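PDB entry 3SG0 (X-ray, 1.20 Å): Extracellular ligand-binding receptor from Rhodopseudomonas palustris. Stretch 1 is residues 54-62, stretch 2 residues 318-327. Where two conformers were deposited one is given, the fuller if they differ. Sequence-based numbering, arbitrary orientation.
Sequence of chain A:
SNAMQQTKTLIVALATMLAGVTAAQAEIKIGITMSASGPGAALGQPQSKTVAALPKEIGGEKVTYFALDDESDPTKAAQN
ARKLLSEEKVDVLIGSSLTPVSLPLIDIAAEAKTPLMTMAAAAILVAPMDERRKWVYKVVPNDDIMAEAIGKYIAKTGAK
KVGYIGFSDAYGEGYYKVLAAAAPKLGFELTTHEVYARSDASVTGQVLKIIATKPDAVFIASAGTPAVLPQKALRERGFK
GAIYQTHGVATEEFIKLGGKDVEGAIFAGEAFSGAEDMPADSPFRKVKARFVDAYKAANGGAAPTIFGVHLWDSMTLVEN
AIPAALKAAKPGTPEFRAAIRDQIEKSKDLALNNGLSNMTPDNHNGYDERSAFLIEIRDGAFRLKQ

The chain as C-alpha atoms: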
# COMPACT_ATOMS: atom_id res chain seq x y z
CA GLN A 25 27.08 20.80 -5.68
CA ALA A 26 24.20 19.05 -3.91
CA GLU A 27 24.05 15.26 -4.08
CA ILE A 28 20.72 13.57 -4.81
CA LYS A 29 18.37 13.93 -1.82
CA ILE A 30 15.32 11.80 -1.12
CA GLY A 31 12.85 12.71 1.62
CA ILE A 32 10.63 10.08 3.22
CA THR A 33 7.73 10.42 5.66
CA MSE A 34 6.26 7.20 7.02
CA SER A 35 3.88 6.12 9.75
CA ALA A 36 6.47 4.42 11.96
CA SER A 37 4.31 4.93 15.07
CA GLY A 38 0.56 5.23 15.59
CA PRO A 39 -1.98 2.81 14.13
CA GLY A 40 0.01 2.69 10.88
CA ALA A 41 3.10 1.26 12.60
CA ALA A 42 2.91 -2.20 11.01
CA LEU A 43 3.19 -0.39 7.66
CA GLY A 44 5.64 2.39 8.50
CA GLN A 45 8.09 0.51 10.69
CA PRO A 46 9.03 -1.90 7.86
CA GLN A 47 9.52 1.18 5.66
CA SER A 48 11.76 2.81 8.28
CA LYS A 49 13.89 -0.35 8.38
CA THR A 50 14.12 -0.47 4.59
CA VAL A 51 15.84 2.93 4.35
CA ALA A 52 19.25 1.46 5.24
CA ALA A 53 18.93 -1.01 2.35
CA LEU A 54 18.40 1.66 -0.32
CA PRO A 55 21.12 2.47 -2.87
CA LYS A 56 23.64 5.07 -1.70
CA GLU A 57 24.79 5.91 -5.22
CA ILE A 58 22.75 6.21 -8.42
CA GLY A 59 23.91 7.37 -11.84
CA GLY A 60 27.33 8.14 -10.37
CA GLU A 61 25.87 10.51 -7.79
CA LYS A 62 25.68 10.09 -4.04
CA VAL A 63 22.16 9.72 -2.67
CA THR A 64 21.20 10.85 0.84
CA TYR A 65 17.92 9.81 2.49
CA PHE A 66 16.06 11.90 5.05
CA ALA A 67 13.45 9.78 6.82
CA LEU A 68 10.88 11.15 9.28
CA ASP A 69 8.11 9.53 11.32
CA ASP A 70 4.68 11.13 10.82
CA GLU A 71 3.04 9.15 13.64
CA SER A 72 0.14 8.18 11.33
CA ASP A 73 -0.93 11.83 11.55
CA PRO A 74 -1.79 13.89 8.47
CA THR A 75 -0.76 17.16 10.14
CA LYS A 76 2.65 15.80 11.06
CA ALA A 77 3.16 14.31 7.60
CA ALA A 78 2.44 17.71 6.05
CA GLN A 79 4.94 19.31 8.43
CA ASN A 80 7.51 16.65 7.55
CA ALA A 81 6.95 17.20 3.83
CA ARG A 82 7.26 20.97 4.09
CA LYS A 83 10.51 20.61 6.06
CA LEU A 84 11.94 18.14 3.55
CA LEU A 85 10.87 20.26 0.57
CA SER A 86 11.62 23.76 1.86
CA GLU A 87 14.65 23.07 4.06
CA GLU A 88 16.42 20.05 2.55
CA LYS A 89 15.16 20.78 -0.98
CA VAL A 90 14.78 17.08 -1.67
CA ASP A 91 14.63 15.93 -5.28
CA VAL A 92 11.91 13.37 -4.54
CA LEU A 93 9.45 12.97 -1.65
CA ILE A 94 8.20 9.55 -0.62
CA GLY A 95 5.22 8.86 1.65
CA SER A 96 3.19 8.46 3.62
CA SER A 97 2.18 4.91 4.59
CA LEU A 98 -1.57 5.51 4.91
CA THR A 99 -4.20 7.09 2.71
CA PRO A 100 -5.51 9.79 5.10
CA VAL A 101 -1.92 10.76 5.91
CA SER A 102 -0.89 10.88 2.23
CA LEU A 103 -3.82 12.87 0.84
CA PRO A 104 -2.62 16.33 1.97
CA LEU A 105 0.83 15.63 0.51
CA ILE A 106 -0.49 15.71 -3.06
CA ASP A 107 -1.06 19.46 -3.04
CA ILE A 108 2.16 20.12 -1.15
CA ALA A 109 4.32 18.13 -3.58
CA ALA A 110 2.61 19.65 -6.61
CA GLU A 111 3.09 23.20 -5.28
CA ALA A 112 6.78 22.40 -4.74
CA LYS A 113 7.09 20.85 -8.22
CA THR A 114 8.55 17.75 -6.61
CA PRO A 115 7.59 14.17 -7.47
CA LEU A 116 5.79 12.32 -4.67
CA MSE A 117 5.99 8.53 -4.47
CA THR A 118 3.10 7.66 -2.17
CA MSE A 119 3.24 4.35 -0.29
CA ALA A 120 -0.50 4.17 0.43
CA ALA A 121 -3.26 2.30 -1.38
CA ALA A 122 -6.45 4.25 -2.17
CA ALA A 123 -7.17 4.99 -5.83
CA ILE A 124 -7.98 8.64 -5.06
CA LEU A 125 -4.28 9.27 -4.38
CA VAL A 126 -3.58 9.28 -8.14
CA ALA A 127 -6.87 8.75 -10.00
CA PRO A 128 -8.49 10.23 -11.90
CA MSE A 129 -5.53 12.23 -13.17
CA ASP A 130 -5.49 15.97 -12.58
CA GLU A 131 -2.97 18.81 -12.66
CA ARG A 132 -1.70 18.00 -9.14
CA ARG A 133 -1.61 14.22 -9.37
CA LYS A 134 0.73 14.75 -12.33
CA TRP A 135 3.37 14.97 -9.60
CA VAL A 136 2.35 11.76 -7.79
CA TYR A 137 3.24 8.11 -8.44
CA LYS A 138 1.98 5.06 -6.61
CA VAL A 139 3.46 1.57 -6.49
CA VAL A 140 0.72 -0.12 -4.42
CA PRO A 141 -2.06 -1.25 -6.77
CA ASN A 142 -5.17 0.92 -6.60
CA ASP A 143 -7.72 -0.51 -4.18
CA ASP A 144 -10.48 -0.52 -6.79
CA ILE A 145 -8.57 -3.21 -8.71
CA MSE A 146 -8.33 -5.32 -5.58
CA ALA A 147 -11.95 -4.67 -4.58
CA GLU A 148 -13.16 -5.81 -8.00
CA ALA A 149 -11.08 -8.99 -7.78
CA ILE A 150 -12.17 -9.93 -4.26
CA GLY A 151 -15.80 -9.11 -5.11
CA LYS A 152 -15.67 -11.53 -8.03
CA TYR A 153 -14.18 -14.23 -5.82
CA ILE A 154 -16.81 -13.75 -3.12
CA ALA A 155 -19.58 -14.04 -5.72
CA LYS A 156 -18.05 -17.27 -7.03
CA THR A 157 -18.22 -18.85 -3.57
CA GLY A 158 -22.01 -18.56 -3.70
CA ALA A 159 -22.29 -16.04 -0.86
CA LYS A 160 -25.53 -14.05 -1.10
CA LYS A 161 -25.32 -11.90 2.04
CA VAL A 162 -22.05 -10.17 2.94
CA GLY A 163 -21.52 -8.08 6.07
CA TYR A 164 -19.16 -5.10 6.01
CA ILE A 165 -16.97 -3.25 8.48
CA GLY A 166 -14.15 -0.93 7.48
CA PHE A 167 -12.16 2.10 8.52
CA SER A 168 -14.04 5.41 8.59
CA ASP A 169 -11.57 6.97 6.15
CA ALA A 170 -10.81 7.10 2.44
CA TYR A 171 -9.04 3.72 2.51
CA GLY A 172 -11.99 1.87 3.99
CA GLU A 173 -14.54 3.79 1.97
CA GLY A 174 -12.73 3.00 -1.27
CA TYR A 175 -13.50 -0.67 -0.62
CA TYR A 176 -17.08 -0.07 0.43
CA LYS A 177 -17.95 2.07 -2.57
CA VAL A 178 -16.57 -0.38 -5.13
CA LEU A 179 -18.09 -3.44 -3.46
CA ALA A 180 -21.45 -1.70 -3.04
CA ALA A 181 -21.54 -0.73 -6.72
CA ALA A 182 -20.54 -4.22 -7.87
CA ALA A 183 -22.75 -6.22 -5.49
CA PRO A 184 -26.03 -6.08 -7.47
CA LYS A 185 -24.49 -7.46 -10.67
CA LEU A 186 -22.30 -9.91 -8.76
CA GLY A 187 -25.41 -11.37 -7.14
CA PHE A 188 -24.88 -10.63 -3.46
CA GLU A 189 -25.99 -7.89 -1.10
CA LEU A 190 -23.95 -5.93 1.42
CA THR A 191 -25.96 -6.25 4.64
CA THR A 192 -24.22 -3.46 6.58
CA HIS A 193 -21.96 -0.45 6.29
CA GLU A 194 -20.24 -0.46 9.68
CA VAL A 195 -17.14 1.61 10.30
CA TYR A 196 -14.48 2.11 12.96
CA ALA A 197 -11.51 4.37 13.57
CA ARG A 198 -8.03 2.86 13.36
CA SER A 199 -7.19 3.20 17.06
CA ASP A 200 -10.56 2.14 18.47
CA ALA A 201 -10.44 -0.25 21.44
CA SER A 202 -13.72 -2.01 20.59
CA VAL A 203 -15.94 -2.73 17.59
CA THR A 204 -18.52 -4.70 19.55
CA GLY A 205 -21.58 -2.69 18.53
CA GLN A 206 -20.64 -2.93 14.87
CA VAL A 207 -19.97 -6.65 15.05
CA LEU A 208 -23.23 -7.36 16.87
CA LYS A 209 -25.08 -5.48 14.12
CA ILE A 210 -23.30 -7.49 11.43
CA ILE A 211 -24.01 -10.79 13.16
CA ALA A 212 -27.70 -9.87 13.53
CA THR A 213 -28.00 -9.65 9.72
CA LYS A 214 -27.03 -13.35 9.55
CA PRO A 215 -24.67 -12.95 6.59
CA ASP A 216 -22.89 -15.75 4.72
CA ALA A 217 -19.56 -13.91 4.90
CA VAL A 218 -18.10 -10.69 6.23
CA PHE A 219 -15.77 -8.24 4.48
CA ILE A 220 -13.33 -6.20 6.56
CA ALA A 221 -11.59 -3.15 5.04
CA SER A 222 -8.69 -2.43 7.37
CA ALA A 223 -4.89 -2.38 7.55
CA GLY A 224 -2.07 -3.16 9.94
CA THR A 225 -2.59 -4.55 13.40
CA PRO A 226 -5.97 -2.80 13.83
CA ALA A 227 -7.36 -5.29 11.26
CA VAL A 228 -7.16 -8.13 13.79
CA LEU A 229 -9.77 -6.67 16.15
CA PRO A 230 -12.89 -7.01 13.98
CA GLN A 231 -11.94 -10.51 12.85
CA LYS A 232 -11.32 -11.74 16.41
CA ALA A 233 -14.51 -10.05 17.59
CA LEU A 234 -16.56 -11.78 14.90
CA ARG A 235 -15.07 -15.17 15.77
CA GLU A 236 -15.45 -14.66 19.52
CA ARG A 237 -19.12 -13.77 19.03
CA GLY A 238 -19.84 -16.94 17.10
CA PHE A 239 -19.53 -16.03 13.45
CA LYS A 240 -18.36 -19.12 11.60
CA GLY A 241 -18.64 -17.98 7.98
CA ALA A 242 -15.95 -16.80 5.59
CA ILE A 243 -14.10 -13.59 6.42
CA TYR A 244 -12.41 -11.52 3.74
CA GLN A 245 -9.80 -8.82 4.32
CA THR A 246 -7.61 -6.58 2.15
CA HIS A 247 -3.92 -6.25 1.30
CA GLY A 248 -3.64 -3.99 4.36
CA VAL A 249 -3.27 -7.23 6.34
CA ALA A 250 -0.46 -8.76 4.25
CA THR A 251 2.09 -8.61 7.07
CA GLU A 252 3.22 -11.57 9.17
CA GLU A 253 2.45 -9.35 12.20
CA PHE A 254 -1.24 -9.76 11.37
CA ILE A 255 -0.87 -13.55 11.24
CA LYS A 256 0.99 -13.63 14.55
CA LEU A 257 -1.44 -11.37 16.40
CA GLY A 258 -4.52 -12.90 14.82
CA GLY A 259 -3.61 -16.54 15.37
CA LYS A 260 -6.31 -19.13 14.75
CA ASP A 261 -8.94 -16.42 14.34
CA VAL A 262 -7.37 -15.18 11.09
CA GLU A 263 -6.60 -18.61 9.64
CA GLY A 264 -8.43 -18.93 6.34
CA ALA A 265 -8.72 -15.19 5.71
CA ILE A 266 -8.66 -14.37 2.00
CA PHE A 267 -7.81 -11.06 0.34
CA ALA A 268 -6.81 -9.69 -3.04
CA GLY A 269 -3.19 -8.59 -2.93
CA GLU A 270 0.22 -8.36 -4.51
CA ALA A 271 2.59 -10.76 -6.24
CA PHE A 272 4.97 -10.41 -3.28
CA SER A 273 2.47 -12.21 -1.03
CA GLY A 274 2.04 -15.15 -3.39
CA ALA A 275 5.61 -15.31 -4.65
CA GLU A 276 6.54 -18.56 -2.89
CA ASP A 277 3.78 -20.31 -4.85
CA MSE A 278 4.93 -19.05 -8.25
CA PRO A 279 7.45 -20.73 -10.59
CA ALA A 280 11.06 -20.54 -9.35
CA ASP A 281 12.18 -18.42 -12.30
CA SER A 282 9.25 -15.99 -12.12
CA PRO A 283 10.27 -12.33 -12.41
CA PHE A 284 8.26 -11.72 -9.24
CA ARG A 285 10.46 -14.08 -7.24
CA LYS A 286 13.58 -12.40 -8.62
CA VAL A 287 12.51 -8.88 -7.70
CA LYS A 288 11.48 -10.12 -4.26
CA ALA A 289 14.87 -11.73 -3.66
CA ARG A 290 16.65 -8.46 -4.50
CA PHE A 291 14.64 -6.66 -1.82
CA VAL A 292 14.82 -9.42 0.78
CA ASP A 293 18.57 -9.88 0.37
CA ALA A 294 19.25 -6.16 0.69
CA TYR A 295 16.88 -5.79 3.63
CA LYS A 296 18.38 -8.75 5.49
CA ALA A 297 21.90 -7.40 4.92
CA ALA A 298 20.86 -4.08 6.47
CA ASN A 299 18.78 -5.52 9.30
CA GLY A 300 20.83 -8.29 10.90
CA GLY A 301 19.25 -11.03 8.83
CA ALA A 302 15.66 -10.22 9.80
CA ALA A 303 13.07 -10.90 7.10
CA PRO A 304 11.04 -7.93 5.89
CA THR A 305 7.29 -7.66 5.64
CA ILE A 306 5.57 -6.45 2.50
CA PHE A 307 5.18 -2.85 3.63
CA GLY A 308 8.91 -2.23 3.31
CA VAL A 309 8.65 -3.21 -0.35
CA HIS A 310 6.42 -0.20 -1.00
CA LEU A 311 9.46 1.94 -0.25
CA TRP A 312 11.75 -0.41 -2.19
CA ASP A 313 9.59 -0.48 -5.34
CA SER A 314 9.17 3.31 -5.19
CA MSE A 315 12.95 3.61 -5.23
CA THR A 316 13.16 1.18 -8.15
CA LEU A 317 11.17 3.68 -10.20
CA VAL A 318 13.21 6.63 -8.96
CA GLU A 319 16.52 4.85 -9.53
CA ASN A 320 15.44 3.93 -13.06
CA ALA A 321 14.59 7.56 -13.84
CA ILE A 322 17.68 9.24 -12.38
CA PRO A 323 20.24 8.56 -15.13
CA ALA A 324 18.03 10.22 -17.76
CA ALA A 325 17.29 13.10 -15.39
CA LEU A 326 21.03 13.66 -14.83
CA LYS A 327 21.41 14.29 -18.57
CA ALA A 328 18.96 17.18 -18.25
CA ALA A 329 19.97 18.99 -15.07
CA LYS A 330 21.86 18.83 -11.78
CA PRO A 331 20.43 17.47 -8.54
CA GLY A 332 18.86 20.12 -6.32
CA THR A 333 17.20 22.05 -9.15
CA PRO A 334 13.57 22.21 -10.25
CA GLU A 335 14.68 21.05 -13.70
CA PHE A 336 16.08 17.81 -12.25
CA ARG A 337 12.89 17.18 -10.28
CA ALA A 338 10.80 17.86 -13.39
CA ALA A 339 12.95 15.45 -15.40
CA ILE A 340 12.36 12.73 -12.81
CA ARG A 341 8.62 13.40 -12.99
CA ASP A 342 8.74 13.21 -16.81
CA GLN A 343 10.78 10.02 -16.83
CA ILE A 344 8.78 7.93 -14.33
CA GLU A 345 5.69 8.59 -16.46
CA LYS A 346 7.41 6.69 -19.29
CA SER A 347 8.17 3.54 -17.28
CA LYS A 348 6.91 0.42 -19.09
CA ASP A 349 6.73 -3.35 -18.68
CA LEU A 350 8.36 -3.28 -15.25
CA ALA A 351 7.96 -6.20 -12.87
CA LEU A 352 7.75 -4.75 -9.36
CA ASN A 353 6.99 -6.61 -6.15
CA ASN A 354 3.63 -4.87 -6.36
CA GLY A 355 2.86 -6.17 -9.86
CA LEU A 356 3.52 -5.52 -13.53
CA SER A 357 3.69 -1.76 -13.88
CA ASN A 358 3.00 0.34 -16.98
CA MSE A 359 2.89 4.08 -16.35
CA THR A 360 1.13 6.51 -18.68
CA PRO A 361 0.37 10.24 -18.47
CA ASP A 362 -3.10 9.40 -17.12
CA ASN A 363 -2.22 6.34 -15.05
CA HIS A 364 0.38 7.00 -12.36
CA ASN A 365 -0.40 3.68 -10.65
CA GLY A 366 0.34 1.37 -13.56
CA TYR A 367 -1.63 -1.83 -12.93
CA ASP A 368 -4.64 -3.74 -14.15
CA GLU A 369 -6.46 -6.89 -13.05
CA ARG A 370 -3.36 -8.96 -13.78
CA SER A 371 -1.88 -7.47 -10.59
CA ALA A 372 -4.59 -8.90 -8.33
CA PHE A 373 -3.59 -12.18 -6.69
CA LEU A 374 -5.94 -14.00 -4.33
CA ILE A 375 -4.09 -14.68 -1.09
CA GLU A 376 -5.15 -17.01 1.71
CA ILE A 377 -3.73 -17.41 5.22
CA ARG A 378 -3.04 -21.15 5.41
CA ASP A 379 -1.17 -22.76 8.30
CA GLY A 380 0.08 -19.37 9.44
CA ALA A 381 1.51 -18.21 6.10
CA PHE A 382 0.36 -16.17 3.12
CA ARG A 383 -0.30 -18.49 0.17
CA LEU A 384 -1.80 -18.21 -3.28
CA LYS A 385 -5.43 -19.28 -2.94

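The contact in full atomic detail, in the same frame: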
# COMPACT_ATOMS: atom_id res chain seq x y z
N LEU A 54 18.55 0.95 0.95
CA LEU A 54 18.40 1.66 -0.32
C LEU A 54 19.75 2.06 -0.89
O LEU A 54 20.71 2.24 -0.16
CB LEU A 54 17.51 2.89 -0.12
CG LEU A 54 16.08 2.60 0.34
CD1 LEU A 54 15.35 3.90 0.59
CD2 LEU A 54 15.34 1.73 -0.67
N PRO A 55 19.83 2.19 -2.23
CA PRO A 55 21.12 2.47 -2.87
C PRO A 55 21.71 3.82 -2.46
O PRO A 55 20.99 4.82 -2.45
CB PRO A 55 20.78 2.44 -4.37
CG PRO A 55 19.31 2.64 -4.45
CD PRO A 55 18.74 2.02 -3.21
N LYS A 56 23.00 3.85 -2.15
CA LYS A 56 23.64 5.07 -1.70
C LYS A 56 24.31 5.83 -2.84
O LYS A 56 24.82 6.93 -2.65
CB LYS A 56 24.64 4.77 -0.58
CG LYS A 56 24.02 4.74 0.81
CD LYS A 56 22.68 4.03 0.81
CE LYS A 56 21.95 4.21 2.13
NZ LYS A 56 20.60 3.56 2.18
N GLU A 57 24.29 5.24 -4.03
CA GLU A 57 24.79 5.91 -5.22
C GLU A 57 23.93 5.50 -6.41
O GLU A 57 23.62 4.32 -6.58
CB GLU A 57 26.25 5.54 -5.48
CG GLU A 57 26.85 6.22 -6.70
CD GLU A 57 28.31 5.89 -6.90
OE1 GLU A 57 29.09 6.03 -5.93
OE2 GLU A 57 28.69 5.50 -8.02
N ILE A 58 23.54 6.48 -7.22
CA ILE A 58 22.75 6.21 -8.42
C ILE A 58 23.24 7.13 -9.52
O ILE A 58 23.40 8.33 -9.31
CB ILE A 58 21.24 6.47 -8.19
CG1 ILE A 58 20.70 5.61 -7.05
CG2 ILE A 58 20.48 6.21 -9.48
CD1 ILE A 58 19.27 5.98 -6.64
N GLY A 59 23.48 6.57 -10.70
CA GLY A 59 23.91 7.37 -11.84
C GLY A 59 25.23 8.08 -11.61
O GLY A 59 25.51 9.11 -12.23
N GLY A 60 26.04 7.55 -10.70
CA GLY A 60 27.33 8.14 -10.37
C GLY A 60 27.26 9.22 -9.31
O GLY A 60 28.28 9.81 -8.95
N GLU A 61 26.06 9.49 -8.80
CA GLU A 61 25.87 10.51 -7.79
C GLU A 61 25.55 9.89 -6.45
O GLU A 61 24.83 8.89 -6.37
CB GLU A 61 24.72 11.44 -8.18
CG GLU A 61 24.96 12.26 -9.44
CD GLU A 61 25.94 13.39 -9.22
OE1 GLU A 61 25.95 13.96 -8.11
OE2 GLU A 61 26.70 13.70 -10.16
N LYS A 62 26.06 10.50 -5.38
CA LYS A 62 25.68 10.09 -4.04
C LYS A 62 24.21 10.40 -3.80
O LYS A 62 23.68 11.39 -4.31
CB LYS A 62 26.54 10.80 -2.99
CG LYS A 62 26.26 10.35 -1.56
CD LYS A 62 27.18 11.00 -0.55
CE LYS A 62 26.81 12.45 -0.29
NZ LYS A 62 27.54 13.01 0.88
N VAL A 318 12.38 5.44 -9.04
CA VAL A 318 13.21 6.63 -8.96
C VAL A 318 14.60 6.35 -9.51
O VAL A 318 15.14 7.12 -10.31
CB VAL A 318 13.28 7.15 -7.52
CG1 VAL A 318 14.28 8.27 -7.40
CG2 VAL A 318 11.91 7.63 -7.07
N GLU A 319 15.19 5.24 -9.07
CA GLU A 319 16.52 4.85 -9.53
C GLU A 319 16.55 4.70 -11.04
O GLU A 319 17.53 5.08 -11.69
CB GLU A 319 16.95 3.56 -8.84
CG GLU A 319 18.32 3.05 -9.22
CD GLU A 319 18.74 1.84 -8.40
OE1 GLU A 319 17.86 1.01 -8.08
OE2 GLU A 319 19.94 1.72 -8.07
N ASN A 320 15.50 4.13 -11.62
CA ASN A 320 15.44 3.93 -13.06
C ASN A 320 15.36 5.24 -13.81
O ASN A 320 15.81 5.31 -14.95
CB ASN A 320 14.27 3.03 -13.44
CG ASN A 320 14.51 1.58 -13.09
OD1 ASN A 320 15.62 1.18 -12.73
ND2 ASN A 320 13.47 0.77 -13.20
N ALA A 321 14.80 6.27 -13.18
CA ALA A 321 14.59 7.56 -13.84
C ALA A 321 15.79 8.50 -13.71
O ALA A 321 15.95 9.42 -14.51
CB ALA A 321 13.37 8.23 -13.25
N ILE A 322 16.62 8.29 -12.69
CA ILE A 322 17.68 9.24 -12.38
C ILE A 322 18.74 9.42 -13.49
O ILE A 322 19.13 10.55 -13.77
CB ILE A 322 18.31 8.93 -11.01
CG1 ILE A 322 17.43 9.50 -9.89
CG2 ILE A 322 19.73 9.49 -10.91
CD1 ILE A 322 17.75 9.00 -8.49
N PRO A 323 19.21 8.34 -14.12
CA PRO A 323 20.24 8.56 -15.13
C PRO A 323 19.77 9.49 -16.26
O PRO A 323 20.52 10.37 -16.68
CB PRO A 323 20.54 7.14 -15.63
CG PRO A 323 20.30 6.29 -14.40
CD PRO A 323 19.08 6.91 -13.77
N ALA A 324 18.55 9.31 -16.74
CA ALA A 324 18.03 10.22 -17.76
C ALA A 324 17.90 11.64 -17.22
O ALA A 324 18.23 12.61 -17.91
CB ALA A 324 16.70 9.73 -18.31
N ALA A 325 17.45 11.78 -15.98
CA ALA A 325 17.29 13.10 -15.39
C ALA A 325 18.63 13.84 -15.26
O ALA A 325 18.70 15.06 -15.41
CB ALA A 325 16.58 13.00 -14.05
N LEU A 326 19.69 13.09 -14.96
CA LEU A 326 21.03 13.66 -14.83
C LEU A 326 21.55 14.21 -16.15
O LEU A 326 22.47 15.02 -16.15
CB LEU A 326 22.01 12.63 -14.27
CG LEU A 326 21.82 12.30 -12.79
CD1 LEU A 326 22.61 11.05 -12.43
CD2 LEU A 326 22.21 13.48 -11.90
N LYS A 327 21.00 13.76 -17.27
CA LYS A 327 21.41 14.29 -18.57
C LYS A 327 20.79 15.66 -18.81
O LYS A 327 21.27 16.43 -19.65
CB LYS A 327 21.00 13.36 -19.70
CG LYS A 327 21.54 11.96 -19.56
CD LYS A 327 21.26 11.13 -20.80
CE LYS A 327 21.67 9.68 -20.60
NZ LYS A 327 21.24 8.83 -21.74
O HOH W 1 22.38 2.62 -8.53

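What holds the hairpin against the helix? I58 is the largest contributor, burying 87 Å² of the 326 Å² total. Its CA-to-CB bond points toward the helix, and its side chain, with chi1 in m and chi2 in t, sets CG2 3.7 Å from CG2 of I322, an apolar contact between two buried residues. The same I58 CG2 lies 3.8 Å from CG of E319, one helical turn earlier, so a single methyl touches both residues. No direct hydrogen bond crosses the contact.

How does a charged residue, E319, fit beside this apolar patch? Its CA-to-CB bond points sideways, and an extended side chain (chi1 and chi2 both t) projects from the helix past I58 to P55. The methylene CG packs on I58, and the carboxylate, still beside I58, reaches P55 as well: OE2 sits 3.8 Å from CG of P55. A water links the stretches here, donating to E319 OE2 at 2.6 Å and to the backbone O of E57 at 2.9 Å. The carboxylate thus gains a polar partner without a direct bond to the other stretch.

What does L326 contribute at the other end? Its CA-to-CB bond points toward the hairpin stretch. CD1 lies 3.5 Å from O of G59, and both methyls pack on CG of E61, L326 CD2 at 3.9 Å and L326 CD1 at 4.0 Å. These are packing contacts, the latter using the aliphatic part of the glutamate.

Why can the turn come so close? I58 to E61 form a type I' turn, closed by backbone hydrogen bonds from I58 N to E61 O and from E61 N to I58 O, both 2.9 Å. G59 has positive phi, which favours glycine by itself, and its CA comes within 5.1 Å of the CA of P323. An ideal CB on G59 would lie 2.7 Å from L326 CD1, a clash, so the bare backbone leaves room for the leucine.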